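Local coordinates for E3 ubiquitin-protein ligase TRIM65 (Homo sapiens, PDB 7JL4) that acts as an E3 ubiquitin ligase in innate immunity, autophagy and inflammation, and is represented here by its PRY-SPRY (B30.2) domain, at residues R31-S36 and W60-A65; Q66-Q69 and Y74-V77; E76-D81 and S155-T160; P91-S96 and T102-R107; G113-V116 and L121-W124. All coordinates share one frame; numbering follows the deposited sequence. Where two conformers were deposited one is given.

Overall arrangement
From the N terminus, contact 1 comes first, closing the loop between strand 33-36, at the edge of one antiparallel sheet, and strand 61-63, at the edge of the other. Contact 2 follows in series, packing the connection 66-69 onto strand 72-79. Contact 3 begins on that strand, sharing E76 and V77 with contact 2, and closes a long loop onto 155-160. Contacts 4 and 5 are nested inside this loop: contact 4 folds the connection between strands 84-89 and 111-116, and contact 5 is the hairpin that follows, touching contact 4 where R107 meets W124. Contacts 1 and 4 touch, W60 pairing with T102. Together they tie the sandwich's two sheets to each other and to their loops.

Contact 1: R31-S36 and W60-A65; sequences RHFYLS and WQVQCA
With CG anti to its own carbonyl carbon (chi1 -73°), F33 directs its ring from strand 33-36 onto strand 61-63, where V62 holds CG1 between its backbone N and carbonyl carbon (chi1 56°) and presents that methyl to the ring. It arrives at the ring edge, close to the ring plane, with V62 CG1 3.8 Å from F33 CE2. The methine carbon V62 CB is just as close to the neighbouring F33 CD2, at 3.8 Å. The same F33 CE2 also lies 3.6 Å from Q61 O, and F33 CZ comes within 3.4 Å of W60 C, both obliquely to the ring. W60 adds a looser apolar touch, its CB standing 4.3 Å from F33 CZ. The phenyl group is therefore wedged along three successive residues of segment 60-65 and is held by shape and dispersion, while V42, H44 and L180 pack round it from neighbouring strands. Strands 33-36 and 61-63 are the outermost members of two different antiparallel sheets, and a buried aromatic bridging the two layers in this way closes the interior of the B30.2/SPRY beta sandwich along one edge.

Contact 2: Q66-Q69 and Y74-V77; sequences QSFQ and YWEV
In the beta sandwich of the PRY-SPRY domain, the connection entering strand 72-79 tucks one aromatic side chain against another: F68 of segment 66-69 meets W75 of the strand. The indole's benzene half does the touching, W75 CZ3 lying over one face of the F68 ring and 3.6 Å from F68 CE2. The two planes are inclined by only 21°, yet the rings are slid apart, their centroids 5.1 Å from each other, and they barely overlap. W75 CH2 adds a second approach, 3.9 Å from F68 CE2. W75 places CG between its backbone N and carbonyl carbon (chi1 54°), which swings the indole out across the strand, toward F68, among L22, L144 and P176. Residues Y74 and E76 use the other side of the same strand. There Y74 OH gives its proton to E76 OE2 at 2.7 Å, using the anti lone pair of the carboxylate oxygen, with OE2 lying at the edge of the tyrosine ring, in its plane. W16 NE1 also donates to OE2, and R12 forms a salt bridge with OE1. The strand thus has two chemically distinct sides: dispersion between carbon surfaces holds F68 on W75 and tolerates the slide of the rings, whereas the buried carboxylate of E76 is fixed by directed bonds, and its neighbours are likely to stabilise the negative charge.

Contact 3: E76-D81 and S155-T160; sequences EVRASD and SLEPQT
E76 and L156 form the buried, close-packed half of this contact, R78 and E157 its more open half. In the first, the branch point of the leucine presses on a carboxylate oxygen, L156 CG lying 3.7 Å from E76 OE2 and L156 CD1 3.8 Å from the same atom, the two side chains crossing at about a right angle. OE2 has its polar partners in Y74 and W16, and the leucine meets it by packing alone. L156 also leans on R12 of helix 10-15 and on L139. The partly exposed half rests on a single strong bond: R78 NH2 donates to E157 OE2 at 2.9 Å, nearly straight at 173°, as part of a salt bridge. The acceptor lies in the guanidinium plane, but the donor sits well above the carboxylate plane, the two groups being turned 50° apart. R78 NH1 stays 3.5 Å from E157 OE2, and a two-pronged grip is not made. A bend at chi3 (-66°) turns the end of the arginine toward the loop 155-160, which has a cis peptide before P158. E157 OE1 has a further, weak bond from R138 N. Between strands 72-79 and 150-155 runs strand 139-145, and both ends of the ion pair touch its L139. The salt bridge thus spans an intervening strand on the outer face of the antiparallel SPRY sheet.

Contact 4: P91-S96 and T102-R107; sequences PQLPRS and TDNIGR. Unlike the reference sequence in segment 91-96: S96 (reference Cys).
N104 clasps the chain at L93 and P94, closing the long connection between strands 84-89 and 111-116 of the SPRY domain, where an Asx turn overlaps a type II beta turn. N104 ND2 donates to P94 O at 3.0 Å. The bond is bent, 140° at the hydrogen, and the donor is tilted from the carbonyl plane. L93 packs on the same amide: L93 CD1 sits over one face, offset toward its rim, 3.5 Å from N104 OD1 and nearly as close to ND2. P94 CD lies 3.8 Å from N104 ND2. The asparagine reaches this place with CG between its backbone N and carbonyl carbon (chi1 73°). With an alanine at N104, P94 O would probably be left without its side-chain mate and a gap is likely to open beside L93. One shell out, D103 OD1 accepts from I105 N at 3.0 Å, the Asx turn, and R107 N bonds back to N104 O in the type II turn that contains G106. D103 is itself held by T85, while L93 and I105 rest on V177. R107 NH2 closes the turn, donating to I105 O at 2.9 Å and forming a salt bridge with D103 OD2 at 3.1 Å.

Contact 5: G113-V116 and L121-W124; sequences GLCV and LQAW
G113 O is gripped by W124 N at 2.8 Å and, more weakly, by the CA-H of A123, with A123 CA 3.5 Å from G113 O. Q122 O is held likewise, by C115 N at 2.8 Å and by the CA-H of L114. With the return bonds from G113 N and Q122 N, these make G113-W124 and C115-Q122 the hydrogen-bonded pairs of an antiparallel hairpin; L114-A123 and V116-L121 are the non-hydrogen-bonded pairs. W124 CG stands anti to its carbonyl carbon (chi1 -75°), which lays the indole edge-on beside C115, W124 CD1 4.1 Å from C115 CB. W124 NE1 may also donate to Q122 OE1, a doubtful bond, since Q122 takes two conformations. R107 makes a cation-pi contact with the same indole. Replacing W124 by an alanine would probably leave R107 without its cation-pi partner and C115 CB without its aromatic edge. The other side is apolar, with V116 CG2 4.0 Å from L121 CD2, side by side, and L114 CD1 4.1 Å from A123 CB. In its sheet the hairpin is flanked by strand 84-89, beside 111-116, and strand 128-133, beside 120-125, while L114, L121 and A123 face strand 161-167 of the other sheet.

Contact 1: R31-S36 and W60-A65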
# COMPACT_ATOMS: atom_id res chain seq x y z
N ARG A 31 2.07 17.00 0.51
CA ARG A 31 2.96 18.00 1.08
C ARG A 31 3.10 17.87 2.60
O ARG A 31 4.05 18.40 3.17
CB ARG A 31 2.48 19.42 0.74
N HIS A 32 2.15 17.20 3.25
CA HIS A 32 2.21 16.96 4.69
C HIS A 32 3.03 15.73 5.04
O HIS A 32 3.19 15.43 6.23
CB HIS A 32 0.79 16.80 5.23
CG HIS A 32 -0.05 18.02 5.08
ND1 HIS A 32 -0.05 19.04 6.00
CD2 HIS A 32 -0.92 18.39 4.11
CE1 HIS A 32 -0.90 19.98 5.62
NE2 HIS A 32 -1.44 19.62 4.47
N PHE A 33 3.56 15.02 4.05
CA PHE A 33 4.26 13.77 4.29
C PHE A 33 5.76 14.01 4.44
O PHE A 33 6.36 14.72 3.62
CB PHE A 33 4.02 12.80 3.14
CG PHE A 33 2.66 12.20 3.12
CD1 PHE A 33 1.62 12.73 3.90
CD2 PHE A 33 2.41 11.08 2.35
CE1 PHE A 33 0.38 12.16 3.87
CE2 PHE A 33 1.16 10.50 2.32
CZ PHE A 33 0.14 11.04 3.08
N TYR A 34 6.34 13.41 5.46
CA TYR A 34 7.77 13.51 5.74
C TYR A 34 8.41 12.15 5.47
O TYR A 34 8.04 11.16 6.10
CB TYR A 34 8.02 13.93 7.19
CG TYR A 34 9.41 13.62 7.72
CD1 TYR A 34 10.52 14.32 7.25
CD2 TYR A 34 9.62 12.64 8.68
CE1 TYR A 34 11.80 14.05 7.74
CE2 TYR A 34 10.89 12.36 9.18
CZ TYR A 34 11.98 13.06 8.69
OH TYR A 34 13.24 12.79 9.17
N LEU A 35 9.37 12.12 4.55
CA LEU A 35 10.04 10.88 4.17
C LEU A 35 11.37 10.74 4.91
O LEU A 35 12.08 11.72 5.11
CB LEU A 35 10.29 10.87 2.65
CG LEU A 35 9.03 10.60 1.82
CD1 LEU A 35 9.25 10.87 0.34
CD2 LEU A 35 8.67 9.17 2.01
N SER A 36 11.71 9.50 5.28
CA SER A 36 12.96 9.25 5.99
C SER A 36 13.49 7.87 5.61
O SER A 36 12.88 7.14 4.82
CB SER A 36 12.77 9.35 7.51
OG SER A 36 11.78 8.43 7.93
N TRP A 60 -4.38 12.32 0.59
CA TRP A 60 -3.38 11.98 1.61
C TRP A 60 -2.65 10.70 1.18
O TRP A 60 -2.74 9.66 1.83
CB TRP A 60 -4.05 11.82 2.97
CG TRP A 60 -4.66 13.08 3.46
CD1 TRP A 60 -4.33 14.34 3.07
CD2 TRP A 60 -5.70 13.22 4.44
NE1 TRP A 60 -5.11 15.26 3.74
CE2 TRP A 60 -5.97 14.60 4.58
CE3 TRP A 60 -6.45 12.31 5.20
CZ2 TRP A 60 -6.93 15.09 5.46
CZ3 TRP A 60 -7.43 12.81 6.07
CH2 TRP A 60 -7.65 14.18 6.19
N GLN A 61 -1.89 10.82 0.07
CA GLN A 61 -1.33 9.64 -0.59
C GLN A 61 0.11 9.86 -1.05
O GLN A 61 0.61 10.99 -1.16
CB GLN A 61 -2.19 9.21 -1.81
CG GLN A 61 -3.58 8.71 -1.40
CD GLN A 61 -4.54 8.46 -2.55
OE1 GLN A 61 -4.15 8.39 -3.73
NE2 GLN A 61 -5.79 8.34 -2.22
N VAL A 62 0.78 8.74 -1.31
CA VAL A 62 2.13 8.74 -1.85
C VAL A 62 2.28 7.42 -2.58
O VAL A 62 1.72 6.41 -2.15
CB VAL A 62 3.18 8.91 -0.73
CG1 VAL A 62 3.00 7.81 0.30
CG2 VAL A 62 4.62 8.89 -1.33
N GLN A 63 3.04 7.42 -3.68
CA GLN A 63 3.29 6.19 -4.44
C GLN A 63 4.77 5.82 -4.37
O GLN A 63 5.61 6.58 -3.85
CB GLN A 63 2.85 6.33 -5.90
CG GLN A 63 3.73 7.30 -6.70
CD GLN A 63 3.27 7.50 -8.15
OE1 GLN A 63 2.21 7.02 -8.55
NE2 GLN A 63 4.09 8.19 -8.94
N CYS A 64 5.10 4.64 -4.86
CA CYS A 64 6.48 4.17 -4.83
C CYS A 64 7.16 4.47 -6.16
O CYS A 64 6.52 4.78 -7.17
CB CYS A 64 6.55 2.67 -4.54
SG CYS A 64 6.16 2.25 -2.83
N ALA A 65 8.48 4.36 -6.15
CA ALA A 65 9.27 4.58 -7.35
C ALA A 65 9.37 3.35 -8.22
O ALA A 65 10.07 3.40 -9.24
CB ALA A 65 10.69 5.03 -6.96

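Contact 2: Q66-Q69 and Y74-V77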
# COMPACT_ATOMS: atom_id res chain seq x y z
N GLN A 66 8.72 2.25 -7.86
CA GLN A 66 8.79 1.02 -8.64
C GLN A 66 7.43 0.73 -9.27
O GLN A 66 6.39 1.03 -8.68
CB GLN A 66 9.18 -0.18 -7.75
CG GLN A 66 10.61 -0.07 -7.20
CD GLN A 66 10.73 0.89 -6.02
OE1 GLN A 66 9.78 1.09 -5.24
NE2 GLN A 66 11.89 1.50 -5.88
N SER A 67 7.45 0.11 -10.46
CA SER A 67 6.23 -0.35 -11.13
C SER A 67 6.41 -1.79 -11.61
O SER A 67 7.54 -2.25 -11.84
CB SER A 67 5.91 0.53 -12.34
OG SER A 67 5.62 1.85 -11.91
N PHE A 68 5.29 -2.51 -11.84
CA PHE A 68 5.38 -3.94 -12.16
C PHE A 68 4.50 -4.31 -13.35
O PHE A 68 3.37 -3.84 -13.45
CB PHE A 68 5.00 -4.76 -10.90
CG PHE A 68 5.86 -4.41 -9.70
CD1 PHE A 68 7.13 -4.97 -9.56
CD2 PHE A 68 5.44 -3.45 -8.77
CE1 PHE A 68 7.96 -4.63 -8.49
CE2 PHE A 68 6.26 -3.10 -7.70
CZ PHE A 68 7.54 -3.69 -7.56
N GLN A 69 5.00 -5.15 -14.28
CA GLN A 69 4.13 -5.39 -15.44
C GLN A 69 3.95 -6.85 -15.87
O GLN A 69 2.93 -7.21 -16.47
CB GLN A 69 4.62 -4.58 -16.63
CG GLN A 69 3.76 -4.73 -17.90
CD GLN A 69 4.47 -4.17 -19.12
OE1 GLN A 69 4.73 -4.88 -20.10
NE2 GLN A 69 4.84 -2.93 -19.04
N TYR A 74 6.48 -9.53 -4.57
CA TYR A 74 5.95 -9.57 -3.20
C TYR A 74 6.72 -8.57 -2.35
O TYR A 74 7.93 -8.44 -2.49
CB TYR A 74 6.08 -10.99 -2.58
CG TYR A 74 5.66 -11.06 -1.12
CD1 TYR A 74 4.31 -11.13 -0.77
CD2 TYR A 74 6.61 -11.03 -0.10
CE1 TYR A 74 3.92 -11.20 0.58
CE2 TYR A 74 6.23 -11.07 1.26
CZ TYR A 74 4.87 -11.15 1.58
OH TYR A 74 4.43 -11.21 2.89
N TRP A 75 6.01 -7.89 -1.45
CA TRP A 75 6.68 -7.01 -0.51
C TRP A 75 5.84 -6.90 0.75
O TRP A 75 4.65 -7.26 0.77
CB TRP A 75 6.92 -5.60 -1.08
CG TRP A 75 5.68 -4.95 -1.60
CD1 TRP A 75 4.76 -4.21 -0.88
CD2 TRP A 75 5.17 -5.01 -2.95
NE1 TRP A 75 3.73 -3.79 -1.70
CE2 TRP A 75 3.96 -4.27 -2.97
CE3 TRP A 75 5.62 -5.59 -4.14
CZ2 TRP A 75 3.19 -4.10 -4.14
CZ3 TRP A 75 4.85 -5.44 -5.32
CH2 TRP A 75 3.65 -4.69 -5.30
N GLU A 76 6.49 -6.41 1.81
CA GLU A 76 5.86 -6.24 3.11
C GLU A 76 6.01 -4.80 3.59
O GLU A 76 6.99 -4.13 3.29
CB GLU A 76 6.46 -7.22 4.14
CG GLU A 76 6.05 -8.66 3.85
CD GLU A 76 6.79 -9.69 4.68
OE1 GLU A 76 7.65 -9.30 5.50
OE2 GLU A 76 6.47 -10.90 4.56
N VAL A 77 5.00 -4.35 4.32
CA VAL A 77 4.89 -2.98 4.81
C VAL A 77 4.48 -3.04 6.28
O VAL A 77 3.63 -3.86 6.64
CB VAL A 77 3.84 -2.18 4.01
CG1 VAL A 77 3.67 -0.76 4.59
CG2 VAL A 77 4.18 -2.13 2.54

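Contact 3: E76-D81 and S155-T160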
# COMPACT_ATOMS: atom_id res chain seq x y z
N GLU A 76 6.49 -6.41 1.81
CA GLU A 76 5.86 -6.24 3.11
C GLU A 76 6.01 -4.80 3.59
O GLU A 76 6.99 -4.13 3.29
CB GLU A 76 6.46 -7.22 4.14
CG GLU A 76 6.05 -8.66 3.85
CD GLU A 76 6.79 -9.69 4.68
OE1 GLU A 76 7.65 -9.30 5.50
OE2 GLU A 76 6.47 -10.90 4.56
N VAL A 77 5.00 -4.35 4.32
CA VAL A 77 4.89 -2.98 4.81
C VAL A 77 4.48 -3.04 6.28
O VAL A 77 3.63 -3.86 6.64
CB VAL A 77 3.84 -2.18 4.01
CG1 VAL A 77 3.67 -0.76 4.59
CG2 VAL A 77 4.18 -2.13 2.54
N ARG A 78 5.06 -2.19 7.12
CA ARG A 78 4.62 -2.08 8.51
C ARG A 78 3.88 -0.76 8.73
O ARG A 78 4.41 0.31 8.43
CB ARG A 78 5.78 -2.17 9.49
CG ARG A 78 5.28 -2.03 10.93
CD ARG A 78 6.26 -2.48 11.97
NE ARG A 78 6.52 -3.92 11.94
CZ ARG A 78 5.72 -4.84 12.50
NH1 ARG A 78 4.59 -4.48 13.09
NH2 ARG A 78 6.05 -6.12 12.44
N ALA A 79 2.68 -0.85 9.29
CA ALA A 79 1.88 0.33 9.63
C ALA A 79 2.01 0.64 11.12
O ALA A 79 1.94 -0.27 11.95
CB ALA A 79 0.41 0.10 9.28
N SER A 80 2.16 1.92 11.47
CA SER A 80 2.24 2.27 12.90
C SER A 80 0.91 2.09 13.61
O SER A 80 0.89 2.03 14.85
CB SER A 80 2.70 3.72 13.11
OG SER A 80 1.77 4.64 12.53
N ASP A 81 -0.19 2.04 12.86
CA ASP A 81 -1.54 2.11 13.42
C ASP A 81 -2.52 1.81 12.30
O ASP A 81 -2.13 1.69 11.13
CB ASP A 81 -1.82 3.50 14.01
CG ASP A 81 -2.99 3.52 15.00
OD1 ASP A 81 -3.60 2.46 15.29
OD2 ASP A 81 -3.26 4.62 15.50
N SER A 155 -1.80 -10.70 6.15
CA SER A 155 -1.29 -10.30 7.45
C SER A 155 -0.20 -11.29 7.82
O SER A 155 -0.31 -12.48 7.50
CB SER A 155 -2.41 -10.31 8.50
OG SER A 155 -1.87 -10.01 9.77
N LEU A 156 0.89 -10.81 8.43
CA LEU A 156 2.00 -11.71 8.65
C LEU A 156 2.20 -11.99 10.13
O LEU A 156 3.00 -12.88 10.48
CB LEU A 156 3.31 -11.12 8.10
CG LEU A 156 3.42 -11.34 6.57
CD1 LEU A 156 3.46 -12.78 6.05
CD2 LEU A 156 2.56 -10.40 5.72
N GLU A 157 1.55 -11.24 11.02
CA GLU A 157 1.67 -11.46 12.45
C GLU A 157 0.27 -11.53 13.05
O GLU A 157 -0.59 -10.69 12.72
CB GLU A 157 2.53 -10.36 13.13
CG GLU A 157 2.11 -8.93 12.83
CD GLU A 157 2.90 -7.88 13.59
OE1 GLU A 157 2.27 -6.99 14.20
OE2 GLU A 157 4.16 -7.95 13.58
N PRO A 158 -0.01 -12.53 13.89
CA PRO A 158 0.92 -13.58 14.35
C PRO A 158 1.17 -14.75 13.39
O PRO A 158 2.17 -15.45 13.57
CB PRO A 158 0.26 -14.09 15.62
CG PRO A 158 -1.19 -13.92 15.34
CD PRO A 158 -1.32 -12.66 14.55
N GLN A 159 0.28 -15.00 12.43
CA GLN A 159 0.53 -16.02 11.42
C GLN A 159 0.49 -15.37 10.05
O GLN A 159 -0.01 -14.26 9.88
CB GLN A 159 -0.51 -17.14 11.39
CG GLN A 159 -0.63 -17.97 12.60
CD GLN A 159 -1.88 -18.83 12.53
OE1 GLN A 159 -2.84 -18.63 13.28
NE2 GLN A 159 -1.84 -19.85 11.66
N THR A 160 0.95 -16.14 9.06
CA THR A 160 0.76 -15.78 7.66
C THR A 160 -0.68 -16.13 7.28
O THR A 160 -1.05 -17.31 7.27
CB THR A 160 1.76 -16.53 6.80
OG1 THR A 160 3.09 -16.29 7.30
CG2 THR A 160 1.66 -16.05 5.35

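Contact 4: P91-S96 and T102-R107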
# COMPACT_ATOMS: atom_id res chain seq x y z
N PRO A 91 -1.10 4.07 -14.14
CA PRO A 91 -0.57 5.45 -14.14
C PRO A 91 -1.62 6.56 -14.10
O PRO A 91 -1.27 7.70 -13.79
CB PRO A 91 0.24 5.51 -15.44
CG PRO A 91 0.62 4.08 -15.73
CD PRO A 91 -0.54 3.26 -15.25
N GLN A 92 -2.89 6.30 -14.44
CA GLN A 92 -3.85 7.39 -14.57
C GLN A 92 -4.50 7.80 -13.25
O GLN A 92 -5.39 8.65 -13.27
CB GLN A 92 -4.94 7.04 -15.58
N LEU A 93 -4.08 7.24 -12.13
CA LEU A 93 -4.75 7.53 -10.87
C LEU A 93 -4.72 9.04 -10.60
O LEU A 93 -3.64 9.64 -10.61
CB LEU A 93 -4.11 6.78 -9.71
CG LEU A 93 -4.76 6.96 -8.34
CD1 LEU A 93 -6.15 6.31 -8.32
CD2 LEU A 93 -3.89 6.37 -7.23
N PRO A 94 -5.87 9.68 -10.38
CA PRO A 94 -5.87 11.13 -10.16
C PRO A 94 -5.15 11.53 -8.88
O PRO A 94 -5.20 10.85 -7.86
CB PRO A 94 -7.37 11.48 -10.10
CG PRO A 94 -8.05 10.36 -10.84
CD PRO A 94 -7.24 9.14 -10.51
N ARG A 95 -4.49 12.69 -8.95
CA ARG A 95 -3.79 13.27 -7.81
C ARG A 95 -4.64 14.29 -7.05
O ARG A 95 -4.35 14.57 -5.88
CB ARG A 95 -2.50 13.96 -8.29
CG ARG A 95 -1.54 13.08 -9.09
CD ARG A 95 -0.60 12.34 -8.20
NE ARG A 95 0.58 11.87 -8.92
CZ ARG A 95 0.61 10.79 -9.69
NH1 ARG A 95 1.75 10.46 -10.31
NH2 ARG A 95 -0.47 10.03 -9.82
N SER A 96 -5.67 14.86 -7.67
CA SER A 96 -6.43 15.94 -7.07
C SER A 96 -7.51 15.42 -6.15
O SER A 96 -8.03 14.31 -6.31
CB SER A 96 -7.08 16.82 -8.14
OG SER A 96 -7.71 16.03 -9.13
N THR A 102 -10.58 11.84 0.86
CA THR A 102 -9.13 12.05 0.86
C THR A 102 -8.36 10.82 0.38
O THR A 102 -7.13 10.87 0.30
CB THR A 102 -8.63 12.41 2.27
OG1 THR A 102 -8.87 11.29 3.14
CG2 THR A 102 -9.38 13.64 2.81
N ASP A 103 -9.05 9.73 0.09
CA ASP A 103 -8.45 8.46 -0.34
C ASP A 103 -9.19 8.05 -1.60
O ASP A 103 -10.43 7.94 -1.58
CB ASP A 103 -8.63 7.42 0.78
CG ASP A 103 -8.04 6.04 0.47
OD1 ASP A 103 -7.36 5.83 -0.57
OD2 ASP A 103 -8.26 5.14 1.32
N ASN A 104 -8.47 7.87 -2.71
CA ASN A 104 -9.14 7.39 -3.92
C ASN A 104 -8.63 6.02 -4.36
O ASN A 104 -8.94 5.59 -5.48
CB ASN A 104 -9.03 8.42 -5.05
CG ASN A 104 -7.64 8.50 -5.66
OD1 ASN A 104 -6.70 7.83 -5.19
ND2 ASN A 104 -7.49 9.29 -6.72
N ILE A 105 -7.89 5.31 -3.50
CA ILE A 105 -7.32 4.02 -3.86
C ILE A 105 -8.42 2.97 -3.89
O ILE A 105 -9.08 2.71 -2.87
CB ILE A 105 -6.19 3.62 -2.90
CG1 ILE A 105 -5.08 4.67 -2.90
CG2 ILE A 105 -5.59 2.25 -3.31
CD1 ILE A 105 -4.08 4.53 -1.74
N GLY A 106 -8.62 2.33 -5.04
CA GLY A 106 -9.73 1.40 -5.20
C GLY A 106 -11.07 2.06 -5.39
O GLY A 106 -12.11 1.37 -5.38
N ARG A 107 -11.11 3.37 -5.57
CA ARG A 107 -12.37 4.04 -5.81
C ARG A 107 -12.71 4.18 -7.29
O ARG A 107 -13.64 4.92 -7.64
CB ARG A 107 -12.38 5.42 -5.17
CG ARG A 107 -12.80 5.45 -3.69
CD ARG A 107 -11.78 4.79 -2.78
NE ARG A 107 -12.12 4.99 -1.38
CZ ARG A 107 -11.47 4.49 -0.34
NH1 ARG A 107 -11.89 4.81 0.89
NH2 ARG A 107 -10.34 3.79 -0.50

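Contact 5: G113-V116 and L121-W124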
# COMPACT_ATOMS: atom_id res chain seq x y z
N GLY A 113 -7.14 -1.73 -3.58
CA GLY A 113 -6.53 -1.40 -2.30
C GLY A 113 -7.18 -2.13 -1.14
O GLY A 113 -8.25 -2.73 -1.28
N LEU A 114 -6.47 -2.14 -0.01
CA LEU A 114 -6.94 -2.73 1.23
C LEU A 114 -6.78 -1.66 2.30
O LEU A 114 -5.65 -1.27 2.60
CB LEU A 114 -6.15 -3.98 1.63
CG LEU A 114 -6.73 -4.69 2.87
CD1 LEU A 114 -7.95 -5.49 2.48
CD2 LEU A 114 -5.71 -5.59 3.55
N CYS A 115 -7.89 -1.18 2.85
CA CYS A 115 -7.80 -0.17 3.90
C CYS A 115 -7.96 -0.84 5.26
O CYS A 115 -8.87 -1.65 5.46
CB CYS A 115 -8.86 0.92 3.66
SG CYS A 115 -8.99 2.11 5.04
N VAL A 116 -7.04 -0.56 6.18
CA VAL A 116 -7.06 -1.13 7.51
C VAL A 116 -7.77 -0.13 8.42
O VAL A 116 -7.32 1.01 8.57
CB VAL A 116 -5.65 -1.43 8.01
CG1 VAL A 116 -5.67 -2.06 9.39
CG2 VAL A 116 -4.95 -2.33 7.01
N LEU A 121 -11.47 -4.48 7.93
CA LEU A 121 -10.71 -4.19 6.72
C LEU A 121 -11.70 -3.88 5.60
O LEU A 121 -12.83 -4.38 5.62
CB LEU A 121 -9.86 -5.39 6.29
CG LEU A 121 -8.89 -6.00 7.29
CD1 LEU A 121 -8.26 -7.25 6.68
CD2 LEU A 121 -7.82 -4.98 7.69
N GLN A 122 -11.29 -3.04 4.64
CA GLN A 122 -12.08 -2.75 3.45
C GLN A 122 -11.24 -3.07 2.22
O GLN A 122 -10.20 -2.44 2.01
CB GLN A 122 -12.47 -1.27 3.37
CG GLN A 122 -13.47 -0.74 4.37
CD GLN A 122 -13.52 0.77 4.27
OE1 GLN A 122 -12.50 1.41 4.04
NE2 GLN A 122 -14.71 1.34 4.40
N ALA A 123 -11.72 -4.00 1.38
CA ALA A 123 -11.05 -4.34 0.12
C ALA A 123 -11.75 -3.57 -1.00
O ALA A 123 -12.91 -3.88 -1.33
CB ALA A 123 -11.10 -5.85 -0.15
N TRP A 124 -11.05 -2.58 -1.58
CA TRP A 124 -11.61 -1.58 -2.50
C TRP A 124 -11.21 -1.86 -3.95
O TRP A 124 -10.02 -2.02 -4.25
CB TRP A 124 -11.10 -0.17 -2.16
CG TRP A 124 -11.73 0.45 -0.95
CD1 TRP A 124 -11.20 0.53 0.31
CD2 TRP A 124 -12.99 1.13 -0.91
NE1 TRP A 124 -12.09 1.21 1.14
CE2 TRP A 124 -13.18 1.59 0.42
CE3 TRP A 124 -13.98 1.39 -1.86
CZ2 TRP A 124 -14.34 2.28 0.81
CZ3 TRP A 124 -15.12 2.07 -1.48
CH2 TRP A 124 -15.30 2.50 -0.14